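Local coordinates for kinetochore protein Mis16 (Schizosaccharomyces japonicus, PDB 4XYH) that recognises histone H4 and the CENP-A-specific chaperone Scm3 with a WD-repeat propeller, and so probably helps to place CENP-A at centromeres, at residues A288-N293 and V331-H336; E338-T343 and V350-L355; S356-E361 and A371-F376; W396-L401 and W410-V415. All coordinates share one frame; numbering follows the deposited sequence.

Contact 1. Residues A288-N293 and V331-H336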
loop_
_atom_site.group_PDB
_atom_site.type_symbol
_atom_site.label_atom_id
_atom_site.label_comp_id
_atom_site.label_asym_id
_atom_site.label_seq_id
_atom_site.Cartn_x
_atom_site.Cartn_y
_atom_site.Cartn_z
ATOM N N ALA A 288 6.546 -0.346 -6.867
ATOM C CA ALA A 288 6.673 1.002 -6.329
ATOM C C ALA A 288 7.824 1.759 -6.990
ATOM O O ALA A 288 8.961 1.273 -7.053
ATOM C CB ALA A 288 6.859 0.957 -4.821
ATOM N N PHE A 289 7.500 2.947 -7.492
ATOM C CA PHE A 289 8.486 3.880 -8.010
ATOM C C PHE A 289 9.148 4.655 -6.881
ATOM O O PHE A 289 8.481 5.086 -5.936
ATOM C CB PHE A 289 7.833 4.872 -8.964
ATOM C CG PHE A 289 7.528 4.317 -10.317
ATOM C CD1 PHE A 289 8.535 3.787 -11.109
ATOM C CD2 PHE A 289 6.236 4.372 -10.824
ATOM C CE1 PHE A 289 8.252 3.306 -12.371
ATOM C CE2 PHE A 289 5.953 3.897 -12.086
ATOM C CZ PHE A 289 6.964 3.360 -12.859
ATOM N N ASN A 290 10.457 4.850 -6.993
ATOM C CA ASN A 290 11.208 5.675 -6.055
ATOM C C ASN A 290 10.899 7.135 -6.337
ATOM O O ASN A 290 10.980 7.563 -7.474
ATOM C CB ASN A 290 12.709 5.396 -6.191
ATOM C CG ASN A 290 13.561 6.180 -5.194
ATOM O OD1 ASN A 290 13.751 7.389 -5.336
ATOM N ND2 ASN A 290 14.115 5.475 -4.204
ATOM N N PRO A 291 10.524 7.899 -5.300
ATOM C CA PRO A 291 10.106 9.298 -5.480
ATOM C C PRO A 291 11.263 10.292 -5.724
ATOM O O PRO A 291 10.998 11.452 -6.026
ATOM C CB PRO A 291 9.392 9.619 -4.163
ATOM C CG PRO A 291 10.012 8.700 -3.160
ATOM C CD PRO A 291 10.357 7.435 -3.912
ATOM N N PHE A 292 12.513 9.848 -5.610
ATOM C CA PHE A 292 13.655 10.726 -5.857
ATOM C C PHE A 292 14.351 10.392 -7.178
ATOM O O PHE A 292 14.820 11.272 -7.904
ATOM C CB PHE A 292 14.642 10.643 -4.697
ATOM C CG PHE A 292 14.068 11.115 -3.399
ATOM C CD1 PHE A 292 14.055 12.467 -3.084
ATOM C CD2 PHE A 292 13.508 10.212 -2.501
ATOM C CE1 PHE A 292 13.509 12.915 -1.883
ATOM C CE2 PHE A 292 12.963 10.647 -1.293
ATOM C CZ PHE A 292 12.955 11.999 -0.982
ATOM N N ASN A 293 14.373 9.107 -7.492
ATOM C CA ASN A 293 15.086 8.585 -8.638
ATOM C C ASN A 293 14.088 8.066 -9.663
ATOM O O ASN A 293 13.546 6.963 -9.515
ATOM C CB ASN A 293 16.044 7.486 -8.178
ATOM C CG ASN A 293 16.849 6.896 -9.311
ATOM O OD1 ASN A 293 16.527 7.082 -10.491
ATOM N ND2 ASN A 293 17.900 6.162 -8.957
ATOM N N VAL A 331 5.374 -3.055 -0.844
ATOM C CA VAL A 331 6.664 -2.424 -1.012
ATOM C C VAL A 331 6.414 -0.923 -1.102
ATOM O O VAL A 331 5.584 -0.486 -1.880
ATOM C CB VAL A 331 7.414 -2.973 -2.258
ATOM C CG1 VAL A 331 6.552 -2.890 -3.537
ATOM C CG2 VAL A 331 8.730 -2.275 -2.433
ATOM N N GLN A 332 7.088 -0.136 -0.265
ATOM C CA GLN A 332 6.876 1.310 -0.253
ATOM C C GLN A 332 8.170 2.057 0.017
ATOM O O GLN A 332 8.849 1.807 1.024
ATOM C CB GLN A 332 5.850 1.710 0.800
ATOM C CG GLN A 332 4.470 1.133 0.567
ATOM C CD GLN A 332 3.518 2.141 -0.010
ATOM O OE1 GLN A 332 2.688 1.815 -0.868
ATOM N NE2 GLN A 332 3.623 3.383 0.461
ATOM N N TRP A 333 8.493 2.996 -0.866
ATOM C CA TRP A 333 9.679 3.816 -0.689
ATOM C C TRP A 333 9.450 4.869 0.389
ATOM O O TRP A 333 8.362 5.427 0.482
ATOM C CB TRP A 333 10.046 4.490 -2.002
ATOM C CG TRP A 333 10.473 3.544 -3.053
ATOM C CD1 TRP A 333 9.704 3.029 -4.055
ATOM C CD2 TRP A 333 11.778 2.981 -3.217
ATOM N NE1 TRP A 333 10.451 2.183 -4.834
ATOM C CE2 TRP A 333 11.730 2.139 -4.342
ATOM C CE3 TRP A 333 12.985 3.110 -2.521
ATOM C CZ2 TRP A 333 12.848 1.430 -4.796
ATOM C CZ3 TRP A 333 14.093 2.408 -2.974
ATOM C CH2 TRP A 333 14.018 1.577 -4.102
ATOM N N SER A 334 10.457 5.147 1.209
ATOM C CA SER A 334 10.349 6.298 2.113
ATOM C C SER A 334 10.143 7.593 1.303
ATOM O O SER A 334 10.816 7.813 0.303
ATOM C CB SER A 334 11.596 6.418 2.995
ATOM O OG SER A 334 11.727 7.736 3.524
ATOM N N PRO A 335 9.195 8.442 1.715
ATOM C CA PRO A 335 9.077 9.729 1.014
ATOM C C PRO A 335 10.154 10.749 1.452
ATOM O O PRO A 335 10.218 11.847 0.894
ATOM C CB PRO A 335 7.675 10.212 1.405
ATOM C CG PRO A 335 7.474 9.653 2.784
ATOM C CD PRO A 335 8.227 8.318 2.819
ATOM N N HIS A 336 10.992 10.384 2.422
ATOM C CA HIS A 336 11.987 11.310 2.957
ATOM C C HIS A 336 13.438 10.969 2.592
ATOM O O HIS A 336 14.291 11.851 2.585
ATOM C CB HIS A 336 11.866 11.387 4.485
ATOM C CG HIS A 336 10.512 11.816 4.965
ATOM N ND1 HIS A 336 9.708 11.010 5.744
ATOM C CD2 HIS A 336 9.821 12.964 4.774
ATOM C CE1 HIS A 336 8.580 11.644 6.011
ATOM N NE2 HIS A 336 8.622 12.829 5.435
#
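One face of the Trp333 indole carries Asn290, and its N-H edge meets the backbone of Ala288. Asn290 CB stands over the five-membered ring, 4.0 Å from its centroid, a CH-pi contact. Farther along the same face, Asn290 ND2 comes to 3.1 Å from Trp333 CE3, with the amide tilted 67° from the ring plane. At the edge, Trp333 NE1 donates to Ala288 O at 2.8 Å; the acceptor lies in the indole plane, but the N-H comes in above the plane of the carbonyl. Pro291 CD rests 3.5 Å from Trp333 CB, and the small Ala288 leaves room for Trp333 CD1, 3.6 Å from its CB. The Phe292 ring has Ser334 O at its edge, with CZ 3.3 Å from Pro335 O. An alanine at Trp333 would probably leave Ala288 O without its indole donor and open a gap beneath Asn290. The Asn290 amide is fixed in rotation: OD1 takes Phe292 N and Asn293 N from opposite faces, an Asx turn with Phe292 and an Asx motif with Asn293, while ND2 bonds Glu338 O. The joint between the first strands of two adjacent propeller blades thus centres on one large ring, whose polar N-H is satisfied despite its burial.

Contact 2. Residues E338-T343 and V350-L355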
loop_
_atom_site.group_PDB
_atom_site.type_symbol
_atom_site.label_atom_id
_atom_site.label_comp_id
_atom_site.label_asym_id
_atom_site.label_seq_id
_atom_site.Cartn_x
_atom_site.Cartn_y
_atom_site.Cartn_z
ATOM N N GLU A 338 15.853 8.757 -0.168
ATOM C CA GLU A 338 15.938 8.008 -1.410
ATOM C C GLU A 338 16.327 6.511 -1.268
ATOM O O GLU A 338 15.703 5.658 -1.882
ATOM C CB GLU A 338 16.919 8.719 -2.351
ATOM C CG GLU A 338 17.113 8.028 -3.696
ATOM C CD GLU A 338 17.953 8.862 -4.655
ATOM O OE1 GLU A 338 18.178 10.058 -4.353
ATOM O OE2 GLU A 338 18.387 8.319 -5.699
ATOM N N PRO A 339 17.344 6.182 -0.459
ATOM C CA PRO A 339 17.709 4.763 -0.483
ATOM C C PRO A 339 16.897 3.850 0.456
ATOM O O PRO A 339 17.227 2.666 0.586
ATOM C CB PRO A 339 19.179 4.784 -0.049
ATOM C CG PRO A 339 19.299 5.966 0.813
ATOM C CD PRO A 339 18.284 6.981 0.355
ATOM N N ILE A 340 15.863 4.383 1.097
ATOM C CA ILE A 340 15.131 3.642 2.109
ATOM C C ILE A 340 13.789 3.156 1.568
ATOM O O ILE A 340 13.011 3.945 1.022
ATOM C CB ILE A 340 14.883 4.515 3.356
ATOM C CG1 ILE A 340 16.207 5.047 3.936
ATOM C CG2 ILE A 340 14.058 3.764 4.391
ATOM C CD1 ILE A 340 17.109 4.004 4.566
ATOM N N LEU A 341 13.529 1.859 1.703
ATOM C CA LEU A 341 12.206 1.310 1.402
ATOM C C LEU A 341 11.781 0.276 2.449
ATOM O O LEU A 341 12.598 -0.242 3.208
ATOM C CB LEU A 341 12.159 0.688 0.001
ATOM C CG LEU A 341 12.731 -0.710 -0.212
ATOM C CD1 LEU A 341 12.308 -1.290 -1.556
ATOM C CD2 LEU A 341 14.234 -0.627 -0.147
ATOM N N VAL A 342 10.484 0.013 2.495
ATOM C CA VAL A 342 9.913 -0.879 3.477
ATOM C C VAL A 342 9.106 -1.960 2.743
ATOM O O VAL A 342 8.496 -1.688 1.702
ATOM C CB VAL A 342 9.030 -0.097 4.494
ATOM C CG1 VAL A 342 7.740 0.431 3.849
ATOM C CG2 VAL A 342 8.698 -0.963 5.644
ATOM N N THR A 343 9.143 -3.187 3.261
ATOM C CA THR A 343 8.404 -4.297 2.682
ATOM C C THR A 343 7.672 -5.071 3.780
ATOM O O THR A 343 8.011 -4.964 4.960
ATOM C CB THR A 343 9.329 -5.273 1.907
ATOM O OG1 THR A 343 10.272 -5.873 2.807
ATOM C CG2 THR A 343 10.086 -4.547 0.809
ATOM N N VAL A 350 7.821 -6.837 9.003
ATOM C CA VAL A 350 8.015 -5.661 8.154
ATOM C C VAL A 350 9.509 -5.316 8.145
ATOM O O VAL A 350 10.090 -5.013 9.177
ATOM C CB VAL A 350 7.184 -4.460 8.636
ATOM C CG1 VAL A 350 7.419 -3.265 7.738
ATOM C CG2 VAL A 350 5.689 -4.805 8.637
ATOM N N CYS A 351 10.139 -5.391 6.985
ATOM C CA CYS A 351 11.560 -5.078 6.888
ATOM C C CYS A 351 11.795 -3.686 6.308
ATOM O O CYS A 351 11.152 -3.287 5.339
ATOM C CB CYS A 351 12.281 -6.128 6.039
ATOM S SG CYS A 351 12.351 -7.790 6.816
ATOM N N VAL A 352 12.715 -2.948 6.918
ATOM C CA VAL A 352 13.151 -1.669 6.375
ATOM C C VAL A 352 14.536 -1.870 5.767
ATOM O O VAL A 352 15.422 -2.424 6.424
ATOM C CB VAL A 352 13.203 -0.570 7.455
ATOM C CG1 VAL A 352 13.546 0.780 6.825
ATOM C CG2 VAL A 352 11.887 -0.517 8.227
ATOM N N TRP A 353 14.711 -1.440 4.517
ATOM C CA TRP A 353 15.960 -1.649 3.792
ATOM C C TRP A 353 16.671 -0.340 3.495
ATOM O O TRP A 353 16.030 0.682 3.247
ATOM C CB TRP A 353 15.711 -2.373 2.476
ATOM C CG TRP A 353 14.885 -3.618 2.584
ATOM C CD1 TRP A 353 13.524 -3.701 2.550
ATOM C CD2 TRP A 353 15.365 -4.964 2.709
ATOM N NE1 TRP A 353 13.129 -5.008 2.654
ATOM C CE2 TRP A 353 14.237 -5.805 2.749
ATOM C CE3 TRP A 353 16.640 -5.539 2.786
ATOM C CZ2 TRP A 353 14.341 -7.197 2.874
ATOM C CZ3 TRP A 353 16.743 -6.925 2.913
ATOM C CH2 TRP A 353 15.598 -7.733 2.956
ATOM N N ASP A 354 18.000 -0.385 3.504
ATOM C CA ASP A 354 18.841 0.763 3.181
ATOM C C ASP A 354 19.746 0.409 1.995
ATOM O O ASP A 354 20.784 -0.222 2.163
ATOM C CB ASP A 354 19.667 1.164 4.406
ATOM C CG ASP A 354 20.544 2.399 4.172
ATOM O OD1 ASP A 354 20.817 2.771 3.013
ATOM O OD2 ASP A 354 20.988 2.991 5.177
ATOM N N LEU A 355 19.363 0.838 0.799
ATOM C CA LEU A 355 20.103 0.456 -0.398
ATOM C C LEU A 355 21.545 0.974 -0.429
ATOM O O LEU A 355 22.362 0.499 -1.222
ATOM C CB LEU A 355 19.373 0.936 -1.643
ATOM C CG LEU A 355 17.929 0.448 -1.782
ATOM C CD1 LEU A 355 17.407 0.753 -3.176
ATOM C CD2 LEU A 355 17.805 -1.032 -1.451
#
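Thr343 and Trp353 meet at the tightly packed end of this antiparallel hairpin. Trp353 NE1 points almost straight at Thr343 OG1, 3.0 Å away with an N-H...O angle of 175°, and the oxygen lies in the indole plane. Thr343 places OG1 between its backbone N and carbonyl carbon (chi1 63°), which turns the hydroxyl to the ring edge; the same oxygen is hydrogen-bonded to His324. Leu341 CD2 packs on Trp353 CB at 3.5 Å, on the same face of the sheet. On the other face Val342 CG2 and Val350 CG1 are pressed to 3.4 Å, closer than usual van der Waals contact, and Ile340 CG2 touches Val352 CG1 at 3.9 Å; valine and isoleucine, beta-branched, favour the extended backbone and fill this face. A phenylalanine at Trp353 would probably leave Thr343 OG1 without its indole donor, so that the hydroxyl would be held less firmly. Toward the partly exposed end the fit slackens: Pro339 CB and Leu355 CB are 4.2 Å apart, and Asp354 lies alongside the proline, its OD1 bonded to Ser356 OG. Even here the backbone stays joined, through Leu355 N to Pro339 O at 2.8 Å. Paired middle strands of a blade, with tryptophan, threonine and histidine linked by hydrogen bonds, are a hallmark of the WD40 repeat, whose structural tetrad uses this chain of side chains.

Contact 3. Residues S356-E361 and A371-F376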
loop_
_atom_site.group_PDB
_atom_site.type_symbol
_atom_site.label_atom_id
_atom_site.label_comp_id
_atom_site.label_asym_id
_atom_site.label_seq_id
_atom_site.Cartn_x
_atom_site.Cartn_y
_atom_site.Cartn_z
ATOM N N SER A 356 21.861 1.942 0.425
ATOM C CA SER A 356 23.183 2.560 0.384
ATOM C C SER A 356 24.198 1.660 1.067
ATOM O O SER A 356 25.401 1.881 0.950
ATOM C CB SER A 356 23.176 3.955 1.027
ATOM O OG SER A 356 23.169 3.879 2.439
ATOM N N LYS A 357 23.707 0.633 1.761
ATOM C CA LYS A 357 24.570 -0.331 2.428
ATOM C C LYS A 357 24.786 -1.584 1.583
ATOM O O LYS A 357 25.369 -2.564 2.056
ATOM C CB LYS A 357 23.988 -0.728 3.788
ATOM C CG LYS A 357 23.828 0.427 4.763
ATOM C CD LYS A 357 25.149 1.141 5.004
ATOM C CE LYS A 357 24.944 2.470 5.716
ATOM N NZ LYS A 357 24.301 2.268 7.045
ATOM N N ILE A 358 24.304 -1.565 0.342
ATOM C CA ILE A 358 24.472 -2.718 -0.536
ATOM C C ILE A 358 25.952 -2.930 -0.815
ATOM O O ILE A 358 26.669 -1.989 -1.148
ATOM C CB ILE A 358 23.712 -2.550 -1.871
ATOM C CG1 ILE A 358 22.213 -2.763 -1.658
ATOM C CG2 ILE A 358 24.233 -3.528 -2.917
ATOM C CD1 ILE A 358 21.390 -2.631 -2.920
ATOM N N GLY A 359 26.411 -4.163 -0.650
ATOM C CA GLY A 359 27.791 -4.490 -0.945
ATOM C C GLY A 359 28.785 -4.154 0.154
ATOM O O GLY A 359 29.980 -4.386 -0.010
ATOM N N GLU A 360 28.308 -3.601 1.264
ATOM C CA GLU A 360 29.181 -3.356 2.404
ATOM C C GLU A 360 29.694 -4.668 2.966
ATOM O O GLU A 360 28.986 -5.678 2.973
ATOM C CB GLU A 360 28.472 -2.561 3.497
ATOM C CG GLU A 360 28.581 -1.062 3.312
ATOM C CD GLU A 360 28.341 -0.291 4.603
ATOM O OE1 GLU A 360 27.954 -0.921 5.616
ATOM O OE2 GLU A 360 28.543 0.947 4.600
ATOM N N GLU A 361 30.935 -4.641 3.440
ATOM C CA GLU A 361 31.597 -5.846 3.909
ATOM C C GLU A 361 31.073 -6.256 5.271
ATOM O O GLU A 361 30.697 -5.412 6.091
ATOM C CB GLU A 361 33.109 -5.640 3.961
ATOM C CG GLU A 361 33.900 -6.871 3.556
ATOM C CD GLU A 361 35.287 -6.523 3.048
ATOM O OE1 GLU A 361 35.928 -5.618 3.627
ATOM O OE2 GLU A 361 35.730 -7.147 2.059
ATOM N N ALA A 371 21.480 -9.469 5.389
ATOM C CA ALA A 371 22.166 -8.671 4.380
ATOM C C ALA A 371 22.505 -7.298 4.958
ATOM O O ALA A 371 21.764 -6.781 5.795
ATOM C CB ALA A 371 21.309 -8.534 3.133
ATOM N N PRO A 372 23.630 -6.706 4.525
ATOM C CA PRO A 372 24.006 -5.392 5.064
ATOM C C PRO A 372 22.917 -4.343 4.829
ATOM O O PRO A 372 22.739 -3.438 5.648
ATOM C CB PRO A 372 25.287 -5.044 4.292
ATOM C CG PRO A 372 25.257 -5.916 3.066
ATOM C CD PRO A 372 24.588 -7.183 3.513
ATOM N N GLU A 373 22.180 -4.484 3.732
ATOM C CA GLU A 373 21.149 -3.514 3.382
ATOM C C GLU A 373 19.869 -3.679 4.228
ATOM O O GLU A 373 18.977 -2.844 4.152
ATOM C CB GLU A 373 20.832 -3.590 1.873
ATOM C CG GLU A 373 20.257 -4.922 1.361
ATOM C CD GLU A 373 21.328 -5.941 0.926
ATOM O OE1 GLU A 373 22.458 -5.907 1.470
ATOM O OE2 GLU A 373 21.030 -6.788 0.043
ATOM N N LEU A 374 19.789 -4.724 5.055
ATOM C CA LEU A 374 18.631 -4.915 5.944
ATOM C C LEU A 374 18.800 -4.156 7.253
ATOM O O LEU A 374 19.468 -4.610 8.176
ATOM C CB LEU A 374 18.388 -6.400 6.241
ATOM C CG LEU A 374 17.231 -6.760 7.189
ATOM C CD1 LEU A 374 15.937 -6.180 6.700
ATOM C CD2 LEU A 374 17.082 -8.259 7.318
ATOM N N MET A 375 18.167 -3.000 7.323
ATOM C CA MET A 375 18.414 -2.026 8.376
ATOM C C MET A 375 17.603 -2.267 9.653
ATOM O O MET A 375 18.072 -1.972 10.753
ATOM C CB MET A 375 18.107 -0.636 7.832
ATOM C CG MET A 375 18.550 0.484 8.715
ATOM S SD MET A 375 17.579 1.971 8.400
ATOM C CE MET A 375 16.739 2.057 9.974
ATOM N N PHE A 376 16.381 -2.782 9.504
ATOM C CA PHE A 376 15.458 -2.947 10.637
ATOM C C PHE A 376 14.358 -3.948 10.328
ATOM O O PHE A 376 13.826 -3.999 9.213
ATOM C CB PHE A 376 14.831 -1.606 11.016
ATOM C CG PHE A 376 14.044 -1.628 12.297
ATOM C CD1 PHE A 376 14.674 -1.422 13.518
ATOM C CD2 PHE A 376 12.674 -1.806 12.284
ATOM C CE1 PHE A 376 13.957 -1.413 14.699
ATOM C CE2 PHE A 376 11.943 -1.805 13.465
ATOM C CZ PHE A 376 12.588 -1.608 14.680
#
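Pro372 and Glu373 pack against Lys357 and Ile358 at the rim of a WD40 propeller blade, where the chain leaves the third strand, 350-354, and later returns to enter the outermost one, 374-378. Two beta turns face each other here. Lys357 to Glu360 form a type II turn, closed by Glu360 N and Lys357 O at 3.2 Å. Gly359 takes its third place with a phi of 82°, where a side chain would run into the carbonyl oxygen of Ile358. Ala371 to Leu374 form a type I turn, and Pro372 suits its second place because its ring already holds phi near -58°. The proline ring lies over one face of the first turn: CB lies 3.3 Å from Lys357 O, while CG is 3.7 Å from Glu360 O. Glu360 CB meets the same Pro372 CB at 4.1 Å. Lys357 brings only the base of its side chain, CB being 3.5 Å from Pro372 O, before the chain bends away, leaving its amine a long, weak ion pair with Asp354. The two segments are therefore held to each other by van der Waals packing, while strand 374-378 is bonded to Val352, which faces both Met375 and Phe376 in a classic beta bulge. Glu373 is the buried member: its carboxylate reaches His319 through OE2, and Glu373 CB lies 3.9 Å from Ile358 CG1. A bend at its second torsion (chi2 -89°) keeps the carboxyl carbon beside the isoleucine too, Glu373 CD being 4.2 Å from Ile358 CG1.

Contact 4. Residues W396-L401 and W410-V415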
loop_
_atom_site.group_PDB
_atom_site.type_symbol
_atom_site.label_atom_id
_atom_site.label_comp_id
_atom_site.label_asym_id
_atom_site.label_seq_id
_atom_site.Cartn_x
_atom_site.Cartn_y
_atom_site.Cartn_z
ATOM N N TRP A 396 10.450 8.904 9.808
ATOM C CA TRP A 396 10.522 7.554 10.363
ATOM C C TRP A 396 9.313 7.101 11.155
ATOM O O TRP A 396 9.459 6.381 12.142
ATOM C CB TRP A 396 11.778 7.420 11.236
ATOM C CG TRP A 396 12.992 7.455 10.387
ATOM C CD1 TRP A 396 13.806 8.523 10.168
ATOM C CD2 TRP A 396 13.493 6.393 9.574
ATOM N NE1 TRP A 396 14.799 8.185 9.289
ATOM C CE2 TRP A 396 14.628 6.883 8.905
ATOM C CE3 TRP A 396 13.093 5.074 9.349
ATOM C CZ2 TRP A 396 15.377 6.101 8.029
ATOM C CZ3 TRP A 396 13.839 4.296 8.480
ATOM C CH2 TRP A 396 14.967 4.812 7.830
ATOM N N VAL A 397 8.121 7.488 10.722
ATOM C CA VAL A 397 6.926 6.949 11.345
ATOM C C VAL A 397 6.170 6.101 10.332
ATOM O O VAL A 397 5.923 6.548 9.220
ATOM C CB VAL A 397 6.014 8.060 11.889
ATOM C CG1 VAL A 397 4.698 7.470 12.406
ATOM C CG2 VAL A 397 6.737 8.852 13.000
ATOM N N LEU A 398 5.800 4.878 10.711
ATOM C CA LEU A 398 5.079 3.993 9.801
ATOM C C LEU A 398 3.790 3.502 10.418
ATOM O O LEU A 398 3.680 3.375 11.637
ATOM C CB LEU A 398 5.944 2.796 9.393
ATOM C CG LEU A 398 7.137 3.252 8.550
ATOM C CD1 LEU A 398 8.391 3.475 9.413
ATOM C CD2 LEU A 398 7.422 2.321 7.417
ATOM N N ALA A 399 2.813 3.242 9.564
ATOM C CA ALA A 399 1.612 2.547 9.963
ATOM C C ALA A 399 1.594 1.204 9.242
ATOM O O ALA A 399 1.927 1.130 8.054
ATOM C CB ALA A 399 0.361 3.375 9.622
ATOM N N SER A 400 1.214 0.143 9.951
ATOM C CA SER A 400 1.082 -1.170 9.324
ATOM C C SER A 400 -0.105 -1.936 9.896
ATOM O O SER A 400 -0.436 -1.801 11.074
ATOM C CB SER A 400 2.376 -1.987 9.480
ATOM O OG SER A 400 2.830 -2.020 10.828
ATOM N N LEU A 401 -0.736 -2.723 9.035
ATOM C CA LEU A 401 -1.933 -3.504 9.355
ATOM C C LEU A 401 -1.682 -4.979 9.167
ATOM O O LEU A 401 -0.977 -5.375 8.240
ATOM C CB LEU A 401 -3.103 -3.131 8.447
ATOM C CG LEU A 401 -3.841 -1.815 8.562
ATOM C CD1 LEU A 401 -4.663 -1.673 7.297
ATOM C CD2 LEU A 401 -4.720 -1.847 9.798
ATOM N N TRP A 410 4.408 2.849 14.395
ATOM C CA TRP A 410 5.700 2.685 15.034
ATOM C C TRP A 410 6.816 3.494 14.387
ATOM O O TRP A 410 6.739 3.889 13.223
ATOM C CB TRP A 410 6.096 1.208 15.052
ATOM C CG TRP A 410 5.922 0.524 13.740
ATOM C CD1 TRP A 410 4.749 0.041 13.213
ATOM C CD2 TRP A 410 6.940 0.231 12.785
ATOM N NE1 TRP A 410 4.983 -0.538 11.986
ATOM C CE2 TRP A 410 6.320 -0.434 11.700
ATOM C CE3 TRP A 410 8.320 0.462 12.734
ATOM C CZ2 TRP A 410 7.034 -0.865 10.579
ATOM C CZ3 TRP A 410 9.024 0.030 11.618
ATOM C CH2 TRP A 410 8.378 -0.623 10.557
ATOM N N SER A 411 7.859 3.730 15.171
ATOM C CA SER A 411 9.033 4.443 14.712
ATOM C C SER A 411 10.274 3.734 15.210
ATOM O O SER A 411 10.456 3.600 16.420
ATOM C CB SER A 411 9.015 5.875 15.215
ATOM O OG SER A 411 10.175 6.545 14.763
ATOM N N PRO A 412 11.119 3.239 14.293
ATOM C CA PRO A 412 12.336 2.590 14.797
ATOM C C PRO A 412 13.242 3.601 15.493
ATOM O O PRO A 412 13.207 4.796 15.190
ATOM C CB PRO A 412 12.991 2.018 13.544
ATOM C CG PRO A 412 12.344 2.736 12.402
ATOM C CD PRO A 412 10.984 3.131 12.833
ATOM N N SER A 413 14.023 3.124 16.452
ATOM C CA SER A 413 14.871 4.006 17.249
ATOM C C SER A 413 15.862 4.817 16.398
ATOM O O SER A 413 16.521 4.279 15.500
ATOM C CB SER A 413 15.626 3.181 18.285
ATOM O OG SER A 413 16.654 3.948 18.864
ATOM N N LYS A 414 15.953 6.112 16.683
ATOM C CA LYS A 414 16.943 6.971 16.030
ATOM C C LYS A 414 18.364 6.441 16.246
ATOM O O LYS A 414 19.253 6.658 15.418
ATOM C CB LYS A 414 16.834 8.399 16.549
ATOM C CG LYS A 414 17.777 9.391 15.884
ATOM C CD LYS A 414 17.684 10.737 16.590
ATOM C CE LYS A 414 17.700 11.908 15.623
ATOM N NZ LYS A 414 19.067 12.253 15.171
ATOM N N VAL A 415 18.565 5.738 17.358
ATOM C CA VAL A 415 19.829 5.070 17.631
ATOM C C VAL A 415 20.158 4.133 16.478
ATOM O O VAL A 415 21.325 3.905 16.163
ATOM C CB VAL A 415 19.781 4.297 18.992
ATOM C CG1 VAL A 415 20.962 3.333 19.170
ATOM C CG2 VAL A 415 19.718 5.280 20.149
#
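Leu398 sits as a knob on the flat side of Trp410. Its CB stands 4.1 Å from the centroid of the six-membered ring, 18° off the normal and displaced toward the rim, a CH-pi contact, while CD1 reaches over to Trp410 CZ3. Trp410 sets CG between its backbone N and carbonyl carbon (chi1 48°), and this swings the indole across the neighbouring strand to Ser400. There Trp410 NE1 donates to Ser400 OG at 2.9 Å, with the oxygen near the ring plane; a residue as small as serine lets the indole edge come this close, and OG is also hydrogen-bonded to His381. Toward the other end of the contact a second tryptophan takes part: the Pro412 ring stands at about a right angle to Trp396, CG 3.9 Å from CE3. These residues belong to the two middle strands of the closing WD40 blade, a hairpin whose sheet is completed by strand 41-48 from the N-terminal end of the chain, the velcro closure by which propellers join their two ends. Leu398 and Trp410 are the hydrogen-bonded pair, with Leu398 N to Trp410 O at 2.9 Å. One residue further along, Ser411 adds a side-chain bond: its OG, anti to the backbone N, donates to Trp396 O at 2.7 Å from above the carbonyl plane. Trp396 stacks in turn on Trp417, and Trp410 on His378.

How the contacts relate
Contact 1 joins the preceding blade to the first strand of the blade that contacts 2 and 3 then cross, and contact 4 lies in the next. The centres of contacts 1 and 2 are about 9 Å apart; Ser334 N and Ile340 O join them at 2.8 Å, a probable hydrogen bond, as does Asn290 ND2 with Glu338 O between blades. Contact 3, about 10 Å from contact 2, is tied to it by Val352 N and Phe376 O. The joins with contact 4 are apolar: Ile340 CG2 lies 3.7 Å from Trp396 CH2 of contact 4, and Phe376 CE1 of contact 3 lies 3.7 Å from Pro412 CB. Contacts 2 and 4 also repeat one theme, a tryptophan N-H given to a hydroxyl that a histidine shares.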